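Local coordinates for autoinducer synthesis protein lasI (Pseudomonas aeruginosa, PDB 1RO5), which makes the quorum-sensing signal N-(3-oxododecanoyl)homoserine lactone from S-adenosyl-L-methionine and an acyl chain delivered by acyl carrier protein, at residues A[84-94]-A[162-173]. Sequence-based numbering, arbitrary orientation.
Sequences FPELLHGKEAP and FGPHLKIGIERA
H89 and P164 meet twice. H89 NE2 donates to P164 O at 2.8 Å, on a carbonyl lone pair, though the bond is bent (148°) and the acceptor sits 24° out of the ring plane. P164 CD packs over one face of the same ring in a CH-pi contact, 3.4 Å from the centroid of the H89 ring, while E86 O lies over the opposite face. The H89 ring is thus held between pyrrolidine and backbone carbonyl; chi1 of -65° sets its CG beside the backbone N and brings the ring over E86 O. A water bonds to L87 O and, weakly, to G163 O, joining the two backbones beside it.

On one flank F162 packs against the end of the 3-10 segment 85-88 and against P94: its CB approaches L87 O, its CD2 lies 3.8 Å from L88 CD2, and P94 CG reaches the ring edge near CZ, also at 3.8 Å. The extended K91 chain runs to the F162 carbonyl, its CE and NZ both near F162 O. On the other flank the L87 and L166 side chains run antiparallel alongside each other, L87 CD2 3.6 Å from L166 CD1; L87 CD1 touches A173 CB, and F84 CE2 meets I168 CG2 at 4.2 Å.

Local turns set these positions. The 3-10 segment and a type I' turn from L88 to K91 shape one side; the other is the loop 162-165 running into a beta hairpin, 166-168 against 171-173, with a type II' turn from I168 to E171. Farther out, F84 and L87 rest on V143, and R177 makes a cation-pi contact with F162. The contact joins the loop leading into strand 99-107 to the hairpin edge of the central mixed sheet in the alpha-beta-alpha sandwich of this acetyltransferase-related synthase.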
ATOM      1  N   PHE A  84      -2.084  14.954  -0.596  1.00 34.26           N
ATOM      2  CA  PHE A  84      -1.122  15.284   0.392  1.00 36.72           C
ATOM      3  C   PHE A  84       0.074  16.015  -0.237  1.00 36.70           C
ATOM      4  O   PHE A  84       1.192  15.739   0.166  1.00 35.75           O
ATOM      5  CB  PHE A  84      -0.608  14.084   1.169  1.00 35.30           C
ATOM      6  CG  PHE A  84      -1.678  13.280   1.835  1.00 41.14           C
ATOM      7  CD1 PHE A  84      -2.007  11.997   1.342  1.00 39.90           C
ATOM      8  CD2 PHE A  84      -2.339  13.754   2.986  1.00 40.75           C
ATOM      9  CE1 PHE A  84      -2.991  11.217   1.978  1.00 41.63           C
ATOM     10  CE2 PHE A  84      -3.316  13.003   3.591  1.00 40.38           C
ATOM     11  CZ  PHE A  84      -3.633  11.690   3.089  1.00 42.74           C
ATOM     12  N   PRO A  85      -0.154  17.019  -1.066  1.00 36.80           N
ATOM     13  CA  PRO A  85       0.979  17.630  -1.784  1.00 38.00           C
ATOM     14  C   PRO A  85       2.019  18.292  -0.834  1.00 36.40           C
ATOM     15  O   PRO A  85       3.147  18.267  -1.187  1.00 36.74           O
ATOM     16  CB  PRO A  85       0.327  18.649  -2.744  1.00 37.31           C
ATOM     17  CG  PRO A  85      -1.135  18.691  -2.361  1.00 38.41           C
ATOM     18  CD  PRO A  85      -1.443  17.690  -1.317  1.00 37.20           C
ATOM     19  N   GLU A  86       1.668  18.780   0.348  1.00 38.46           N
ATOM     20  CA  GLU A  86       2.635  19.342   1.345  1.00 39.99           C
ATOM     21  C   GLU A  86       3.788  18.403   1.589  1.00 40.42           C
ATOM     22  O   GLU A  86       4.934  18.825   1.807  1.00 42.85           O
ATOM     23  CB  GLU A  86       1.991  19.583   2.749  1.00 42.92           C
ATOM     24  CG  GLU A  86       0.481  19.772   2.808  1.00 47.76           C
ATOM     25  CD  GLU A  86      -0.411  18.478   2.596  1.00 53.10           C
ATOM     26  OE1 GLU A  86      -0.974  18.362   1.467  1.00 50.65           O
ATOM     27  OE2 GLU A  86      -0.642  17.645   3.556  1.00 55.08           O
ATOM     28  N   LEU A  87       3.551  17.082   1.519  1.00 41.11           N
ATOM     29  CA  LEU A  87       4.611  16.139   1.847  1.00 37.57           C
ATOM     30  C   LEU A  87       5.628  16.055   0.726  1.00 38.15           C
ATOM     31  O   LEU A  87       6.690  15.403   0.862  1.00 36.03           O
ATOM     32  CB  LEU A  87       4.050  14.778   2.194  1.00 36.88           C
ATOM     33  CG  LEU A  87       3.221  14.764   3.498  1.00 41.24           C
ATOM     34  CD1 LEU A  87       2.634  13.395   3.880  1.00 39.29           C
ATOM     35  CD2 LEU A  87       3.987  15.214   4.688  1.00 39.01           C
ATOM     36  N   LEU A  88       5.297  16.659  -0.405  1.00 38.46           N
ATOM     37  CA  LEU A  88       6.273  16.761  -1.522  1.00 41.12           C
ATOM     38  C   LEU A  88       7.395  17.793  -1.214  1.00 42.09           C
ATOM     39  O   LEU A  88       8.396  17.826  -1.906  1.00 43.62           O
ATOM     40  CB  LEU A  88       5.507  17.261  -2.777  1.00 38.62           C
ATOM     41  CG  LEU A  88       4.736  16.147  -3.476  1.00 41.67           C
ATOM     42  CD1 LEU A  88       3.855  16.669  -4.594  1.00 37.08           C
ATOM     43  CD2 LEU A  88       5.819  15.023  -3.927  1.00 34.41           C
ATOM     44  N   HIS A  89       7.150  18.696  -0.255  1.00 45.15           N
ATOM     45  CA  HIS A  89       8.065  19.808   0.076  1.00 47.45           C
ATOM     46  C   HIS A  89       8.477  20.603  -1.183  1.00 48.60           C
ATOM     47  O   HIS A  89       9.640  20.785  -1.440  1.00 50.96           O
ATOM     48  CB  HIS A  89       9.247  19.270   0.936  1.00 45.15           C
ATOM     49  CG  HIS A  89       8.770  18.777   2.275  1.00 47.01           C
ATOM     50  ND1 HIS A  89       8.329  19.649   3.271  1.00 44.14           N
ATOM     51  CD2 HIS A  89       8.453  17.518   2.703  1.00 39.90           C
ATOM     52  CE1 HIS A  89       7.803  18.944   4.265  1.00 42.25           C
ATOM     53  NE2 HIS A  89       7.930  17.653   3.974  1.00 43.82           N
ATOM     54  N   GLY A  90       7.511  20.947  -2.012  1.00 49.57           N
ATOM     55  CA  GLY A  90       7.806  21.723  -3.196  1.00 49.83           C
ATOM     56  C   GLY A  90       8.463  20.959  -4.335  1.00 49.89           C
ATOM     57  O   GLY A  90       8.564  21.523  -5.433  1.00 48.89           O
ATOM     58  N   LYS A  91       8.893  19.700  -4.129  1.00 51.29           N
ATOM     59  CA  LYS A  91       9.377  18.856  -5.251  1.00 49.68           C
ATOM     60  C   LYS A  91       8.263  18.479  -6.198  1.00 51.78           C
ATOM     61  O   LYS A  91       7.007  18.633  -5.935  1.00 52.23           O
ATOM     62  CB  LYS A  91      10.063  17.622  -4.761  1.00 50.82           C
ATOM     63  CG  LYS A  91      10.915  17.938  -3.534  1.00 55.00           C
ATOM     64  CD  LYS A  91      11.972  16.863  -3.176  1.00 57.20           C
ATOM     65  CE  LYS A  91      12.923  17.403  -2.087  1.00 58.36           C
ATOM     66  NZ  LYS A  91      14.040  16.397  -1.787  1.00 65.73           N
ATOM     67  N   GLU A  92       8.665  18.053  -7.370  1.00 51.82           N
ATOM     68  CA  GLU A  92       7.679  17.787  -8.337  1.00 50.94           C
ATOM     69  C   GLU A  92       7.061  16.391  -8.010  1.00 48.41           C
ATOM     70  O   GLU A  92       7.775  15.475  -7.562  1.00 48.40           O
ATOM     71  CB  GLU A  92       8.374  17.762  -9.693  1.00 54.17           C
ATOM     72  CG  GLU A  92       7.393  17.384 -10.823  1.00 62.34           C
ATOM     73  CD  GLU A  92       7.967  17.639 -12.218  1.00 73.35           C
ATOM     74  OE1 GLU A  92       9.039  17.013 -12.556  1.00 73.83           O
ATOM     75  OE2 GLU A  92       7.322  18.435 -12.964  1.00 73.58           O
ATOM     76  N   ALA A  93       5.751  16.226  -8.245  1.00 44.89           N
ATOM     77  CA  ALA A  93       5.059  14.935  -8.031  1.00 42.70           C
ATOM     78  C   ALA A  93       5.506  14.010  -9.147  1.00 41.65           C
ATOM     79  O   ALA A  93       5.398  14.360 -10.346  1.00 44.86           O
ATOM     80  CB  ALA A  93       3.605  15.141  -8.127  1.00 40.49           C
ATOM     81  N   PRO A  94       5.931  12.827  -8.826  1.00 40.13           N
ATOM     82  CA  PRO A  94       6.341  11.899  -9.904  1.00 40.18           C
ATOM     83  C   PRO A  94       5.140  11.609 -10.874  1.00 41.57           C
ATOM     84  O   PRO A  94       3.956  11.651 -10.414  1.00 41.07           O
ATOM     85  CB  PRO A  94       6.719  10.604  -9.156  1.00 39.04           C
ATOM     86  CG  PRO A  94       7.050  11.153  -7.701  1.00 42.69           C
ATOM     87  CD  PRO A  94       6.010  12.261  -7.463  1.00 39.03           C
ATOM     88  N   PHE A 162      10.719  12.249   0.649  1.00 42.42           N
ATOM     89  CA  PHE A 162      10.666  13.472  -0.130  1.00 41.44           C
ATOM     90  C   PHE A 162      11.080  14.717   0.701  1.00 43.64           C
ATOM     91  O   PHE A 162      11.535  15.732   0.150  1.00 45.62           O
ATOM     92  CB  PHE A 162       9.209  13.664  -0.671  1.00 39.02           C
ATOM     93  CG  PHE A 162       8.922  12.816  -1.887  1.00 37.69           C
ATOM     94  CD1 PHE A 162       8.599  11.467  -1.719  1.00 35.54           C
ATOM     95  CD2 PHE A 162       9.099  13.321  -3.222  1.00 34.26           C
ATOM     96  CE1 PHE A 162       8.252  10.642  -2.826  1.00 34.00           C
ATOM     97  CE2 PHE A 162       8.874  12.491  -4.345  1.00 36.08           C
ATOM     98  CZ  PHE A 162       8.434  11.156  -4.172  1.00 35.08           C
ATOM     99  N   GLY A 163      10.822  14.694   2.004  1.00 42.70           N
ATOM    100  CA  GLY A 163      11.104  15.797   2.853  1.00 43.31           C
ATOM    101  C   GLY A 163      10.716  15.415   4.288  1.00 45.88           C
ATOM    102  O   GLY A 163      10.413  14.272   4.605  1.00 45.93           O
ATOM    103  N   PRO A 164      10.742  16.387   5.191  1.00 46.13           N
ATOM    104  CA  PRO A 164      10.395  16.125   6.624  1.00 46.13           C
ATOM    105  C   PRO A 164       8.993  15.481   6.813  1.00 44.33           C
ATOM    106  O   PRO A 164       8.122  15.825   6.029  1.00 45.93           O
ATOM    107  CB  PRO A 164      10.378  17.531   7.297  1.00 45.10           C
ATOM    108  CG  PRO A 164      11.271  18.400   6.329  1.00 48.75           C
ATOM    109  CD  PRO A 164      11.190  17.765   4.890  1.00 46.00           C
ATOM    110  N   HIS A 165       8.782  14.626   7.817  1.00 41.25           N
ATOM    111  CA  HIS A 165       7.454  14.212   8.187  1.00 39.52           C
ATOM    112  C   HIS A 165       6.611  15.413   8.719  1.00 40.33           C
ATOM    113  O   HIS A 165       7.189  16.405   9.165  1.00 39.53           O
ATOM    114  CB  HIS A 165       7.532  13.171   9.248  1.00 39.15           C
ATOM    115  CG  HIS A 165       8.224  13.651  10.481  1.00 41.01           C
ATOM    116  ND1 HIS A 165       9.578  13.448  10.706  1.00 48.35           N
ATOM    117  CD2 HIS A 165       7.767  14.332  11.555  1.00 43.49           C
ATOM    118  CE1 HIS A 165       9.927  14.017  11.854  1.00 46.18           C
ATOM    119  NE2 HIS A 165       8.842  14.545  12.395  1.00 47.26           N
ATOM    120  N   LEU A 166       5.269  15.301   8.698  1.00 38.92           N
ATOM    121  CA  LEU A 166       4.348  16.362   9.113  1.00 41.27           C
ATOM    122  C   LEU A 166       3.241  15.710   9.933  1.00 41.00           C
ATOM    123  O   LEU A 166       2.970  14.530   9.773  1.00 42.04           O
ATOM    124  CB  LEU A 166       3.758  17.160   7.901  1.00 39.62           C
ATOM    125  CG  LEU A 166       4.671  18.039   7.030  1.00 44.74           C
ATOM    126  CD1 LEU A 166       3.879  18.620   5.780  1.00 40.12           C
ATOM    127  CD2 LEU A 166       5.335  19.291   7.893  1.00 37.88           C
ATOM    128  N   LYS A 167       2.664  16.455  10.845  1.00 40.56           N
ATOM    129  CA  LYS A 167       1.581  15.947  11.622  1.00 42.11           C
ATOM    130  C   LYS A 167       0.336  15.873  10.727  1.00 42.87           C
ATOM    131  O   LYS A 167      -0.202  16.898  10.274  1.00 41.77           O
ATOM    132  CB  LYS A 167       1.345  16.793  12.885  1.00 43.52           C
ATOM    133  CG  LYS A 167       0.132  16.419  13.832  1.00 49.00           C
ATOM    134  CD  LYS A 167      -0.493  17.699  14.464  1.00 55.16           C
ATOM    135  CE  LYS A 167      -1.856  17.441  15.247  1.00 61.16           C
ATOM    136  NZ  LYS A 167      -3.248  17.482  14.465  1.00 60.28           N
ATOM    137  N   ILE A 168      -0.112  14.652  10.455  1.00 41.87           N
ATOM    138  CA  ILE A 168      -1.393  14.531   9.777  1.00 42.44           C
ATOM    139  C   ILE A 168      -2.345  13.830  10.701  1.00 39.25           C
ATOM    140  O   ILE A 168      -2.132  12.654  11.046  1.00 36.93           O
ATOM    141  CB  ILE A 168      -1.267  13.763   8.430  1.00 42.99           C
ATOM    142  CG1 ILE A 168      -0.156  14.338   7.537  1.00 47.40           C
ATOM    143  CG2 ILE A 168      -2.543  13.912   7.645  1.00 45.94           C
ATOM    144  CD1 ILE A 168      -0.413  15.618   7.113  1.00 51.84           C
ATOM    145  N   GLY A 169      -3.410  14.539  11.098  1.00 40.11           N
ATOM    146  CA  GLY A 169      -4.332  14.037  12.129  1.00 36.91           C
ATOM    147  C   GLY A 169      -3.556  13.807  13.434  1.00 40.53           C
ATOM    148  O   GLY A 169      -2.874  14.726  13.956  1.00 39.82           O
ATOM    149  N   ILE A 170      -3.524  12.564  13.930  1.00 41.96           N
ATOM    150  CA  ILE A 170      -2.775  12.281  15.176  1.00 42.13           C
ATOM    151  C   ILE A 170      -1.465  11.591  14.813  1.00 40.30           C
ATOM    152  O   ILE A 170      -0.758  11.078  15.712  1.00 40.20           O
ATOM    153  CB  ILE A 170      -3.638  11.373  16.085  1.00 45.35           C
ATOM    154  CG1 ILE A 170      -3.867   9.985  15.411  1.00 45.36           C
ATOM    155  CG2 ILE A 170      -5.021  12.063  16.474  1.00 42.71           C
ATOM    156  CD1 ILE A 170      -4.354   9.017  16.364  1.00 47.08           C
ATOM    157  N   GLU A 171      -1.168  11.492  13.499  1.00 37.26           N
ATOM    158  CA  GLU A 171       0.062  10.766  13.068  1.00 35.46           C
ATOM    159  C   GLU A 171       1.183  11.768  12.661  1.00 36.24           C
ATOM    160  O   GLU A 171       0.903  12.935  12.320  1.00 36.17           O
ATOM    161  CB  GLU A 171      -0.204   9.802  11.896  1.00 34.36           C
ATOM    162  CG  GLU A 171      -1.384   8.825  12.039  1.00 34.26           C
ATOM    163  CD  GLU A 171      -1.229   7.809  13.143  1.00 38.45           C
ATOM    164  OE1 GLU A 171      -2.218   7.153  13.468  1.00 45.48           O
ATOM    165  OE2 GLU A 171      -0.119   7.642  13.723  1.00 41.96           O
ATOM    166  N   ARG A 172       2.424  11.271  12.678  1.00 35.70           N
ATOM    167  CA  ARG A 172       3.536  11.851  11.958  1.00 35.73           C
ATOM    168  C   ARG A 172       3.652  11.170  10.631  1.00 35.34           C
ATOM    169  O   ARG A 172       4.059  10.026  10.521  1.00 36.55           O
ATOM    170  CB  ARG A 172       4.827  11.729  12.768  1.00 33.57           C
ATOM    171  CG  ARG A 172       4.775  12.673  14.039  1.00 36.85           C
ATOM    172  CD  ARG A 172       6.059  12.653  14.900  1.00 39.82           C
ATOM    173  NE  ARG A 172       6.352  11.251  15.256  1.00 37.27           N
ATOM    174  CZ  ARG A 172       7.562  10.729  15.287  1.00 37.20           C
ATOM    175  NH1 ARG A 172       8.634  11.502  14.955  1.00 37.26           N
ATOM    176  NH2 ARG A 172       7.682   9.423  15.605  1.00 37.52           N
ATOM    177  N   ALA A 173       3.291  11.860   9.596  1.00 34.65           N
ATOM    178  CA  ALA A 173       3.185  11.196   8.274  1.00 34.06           C
ATOM    179  C   ALA A 173       4.354  11.636   7.449  1.00 34.20           C
ATOM    180  O   ALA A 173       4.846  12.715   7.678  1.00 34.69           O
ATOM    181  CB  ALA A 173       1.917  11.617   7.601  1.00 31.48           C
TER
HETATM  182  O   HOH W   1       7.567  13.792   3.106  1.00 33.49           O